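Long-range contact in TbpB (Actinobacillus pleuropneumoniae, PDB 3HOL), which probably binds host transferrin at the bacterial surface, as the lipoprotein component of a receptor used to acquire iron: residues V34-F39 and G154-L159. Residues are numbered along the deposited sequence; the frame is centred on the assembly and turned at random.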
loop_
_atom_site.group_PDB
_atom_site.type_symbol
_atom_site.label_atom_id
_atom_site.label_comp_id
_atom_site.label_asym_id
_atom_site.label_seq_id
_atom_site.Cartn_x
_atom_site.Cartn_y
_atom_site.Cartn_z
ATOM N N VAL A 34 -9.799 21.772 10.496
ATOM C CA VAL A 34 -10.599 21.907 11.710
ATOM C C VAL A 34 -11.837 22.774 11.278
ATOM O O VAL A 34 -11.651 23.838 10.685
ATOM C CB VAL A 34 -9.744 22.571 12.825
ATOM C CG1 VAL A 34 -10.595 22.954 14.052
ATOM C CG2 VAL A 34 -8.582 21.657 13.242
ATOM N N PRO A 35 -13.065 22.281 11.509
ATOM C CA PRO A 35 -14.271 23.030 11.132
ATOM C C PRO A 35 -14.442 24.323 11.926
ATOM O O PRO A 35 -14.119 24.386 13.110
ATOM C CB PRO A 35 -15.407 22.085 11.517
ATOM C CG PRO A 35 -14.803 20.724 11.324
ATOM C CD PRO A 35 -13.407 20.895 11.912
ATOM N N VAL A 36 -15.011 25.314 11.266
ATOM C CA VAL A 36 -15.336 26.608 11.853
ATOM C C VAL A 36 -16.788 26.954 11.455
ATOM O O VAL A 36 -17.151 26.872 10.283
ATOM C CB VAL A 36 -14.341 27.677 11.334
ATOM C CG1 VAL A 36 -14.813 29.110 11.695
ATOM C CG2 VAL A 36 -12.902 27.387 11.893
ATOM N N SER A 37 -17.613 27.259 12.436
ATOM C CA SER A 37 -19.015 27.587 12.182
ATOM C C SER A 37 -19.211 29.101 12.323
ATOM O O SER A 37 -18.235 29.833 12.445
ATOM C CB SER A 37 -19.926 26.825 13.136
ATOM O OG SER A 37 -19.703 27.191 14.484
ATOM N N SER A 38 -20.468 29.562 12.275
ATOM C CA SER A 38 -20.785 30.990 12.401
ATOM C C SER A 38 -22.230 31.132 12.826
ATOM O O SER A 38 -22.977 30.149 12.808
ATOM C CB SER A 38 -20.610 31.691 11.056
ATOM O OG SER A 38 -21.605 31.211 10.159
ATOM N N PHE A 39 -22.632 32.356 13.186
ATOM C CA PHE A 39 -24.027 32.636 13.581
ATOM C C PHE A 39 -25.032 32.194 12.505
ATOM O O PHE A 39 -26.128 31.710 12.830
ATOM C CB PHE A 39 -24.224 34.139 13.941
ATOM C CG PHE A 39 -25.567 34.703 13.502
ATOM C CD1 PHE A 39 -26.707 34.565 14.319
ATOM C CD2 PHE A 39 -25.699 35.353 12.248
ATOM C CE1 PHE A 39 -27.966 35.067 13.903
ATOM C CE2 PHE A 39 -26.942 35.858 11.818
ATOM C CZ PHE A 39 -28.090 35.717 12.651
ATOM N N GLY A 154 -15.354 23.952 21.168
ATOM C CA GLY A 154 -16.030 23.329 20.045
ATOM C C GLY A 154 -17.233 24.091 19.515
ATOM O O GLY A 154 -18.023 23.531 18.732
ATOM N N LYS A 155 -17.366 25.371 19.894
ATOM C CA LYS A 155 -18.534 26.150 19.468
ATOM C C LYS A 155 -18.342 26.773 18.119
ATOM O O LYS A 155 -18.684 26.156 17.108
ATOM C CB LYS A 155 -18.987 27.178 20.547
ATOM C CG LYS A 155 -19.418 26.505 21.824
ATOM C CD LYS A 155 -20.161 27.495 22.722
ATOM C CE LYS A 155 -21.319 26.891 23.470
ATOM N NZ LYS A 155 -22.117 27.973 24.145
ATOM N N ARG A 156 -17.749 27.966 18.054
ATOM C CA ARG A 156 -17.441 28.524 16.762
ATOM C C ARG A 156 -16.310 27.781 16.030
ATOM O O ARG A 156 -16.266 27.749 14.793
ATOM C CB ARG A 156 -17.068 30.003 16.887
ATOM C CG ARG A 156 -17.022 30.680 15.531
ATOM C CD ARG A 156 -16.690 32.207 15.703
ATOM N NE ARG A 156 -15.291 32.475 16.076
ATOM C CZ ARG A 156 -14.242 32.428 15.254
ATOM N NH1 ARG A 156 -13.066 32.693 15.742
ATOM N NH2 ARG A 156 -14.338 32.102 13.951
ATOM N N VAL A 157 -15.413 27.181 16.806
ATOM C CA VAL A 157 -14.213 26.532 16.250
ATOM C C VAL A 157 -14.072 25.116 16.816
ATOM O O VAL A 157 -14.173 24.910 18.033
ATOM C CB VAL A 157 -12.948 27.327 16.625
ATOM C CG1 VAL A 157 -11.663 26.609 16.142
ATOM C CG2 VAL A 157 -13.006 28.750 16.058
ATOM N N GLY A 158 -13.786 24.143 15.957
ATOM C CA GLY A 158 -13.665 22.763 16.430
ATOM C C GLY A 158 -12.629 22.706 17.544
ATOM O O GLY A 158 -11.605 23.400 17.466
ATOM N N LEU A 159 -12.895 21.890 18.568
ATOM C CA LEU A 159 -11.898 21.557 19.568
ATOM C C LEU A 159 -10.852 20.580 19.018
ATOM O O LEU A 159 -11.223 19.527 18.477
ATOM C CB LEU A 159 -12.565 20.891 20.756
ATOM C CG LEU A 159 -11.655 20.277 21.844
ATOM C CD1 LEU A 159 -10.802 21.351 22.536
ATOM C CD2 LEU A 159 -12.493 19.560 22.878
HETATM O O HOH W 1 -16.663 31.982 12.244
#
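The carbonyl oxygen of Arg156 takes a hydrogen bond from the backbone N of Ser37, 2.8 Å away, and a weaker CA-H...O contact from the CA of Val36. With the bond from Gly158 N to Pro35 O, 2.9 Å long and running nearly straight out from the carbonyl, this forms an isolated antiparallel beta bridge in which Val36 and Val157 are the non-hydrogen-bonded pair. It ties the link between strand 29-33 of a five-stranded sheet, probably the N-lobe handle, and strand 43-44 of the neighbouring barrel to the long loop after barrel strand 119-133.

A side chain adds a third bond. Ser37 holds OG between its backbone N and carbonyl carbon (chi1 63°), and from there the hydroxyl donates to Lys155 O at 3.0 Å, tilted out of the carbonyl plane. One serine thus engages two successive carbonyls of the loop, with Lys42 O, also close to OG, as a weak, competing acceptor.

The side chains of Arg156 and Val36 run next to each other in a common direction. CG of the arginine rests 3.4 Å from Ser37 O. A bend at chi3 (73°) then turns the guanidinium back along the contact, where Val157 CG2 sits over the centre of one face and Val36 CG1 approaches NH2 obliquely at 3.8 Å. A water at the edge of the group, in its plane, accepts from NH2 and donates to Ser37 O, while NH1 donates to Gly96 O; partners at both terminal nitrogens, NH1 and NH2, should limit rotation of the group.

Beyond Pro35, whose ring packs on Thr129 and Val44 of the barrel, Val34 points toward the loop and sets CG1 3.6 Å from Gly158 O and 4.3 Å from Val157 CG1.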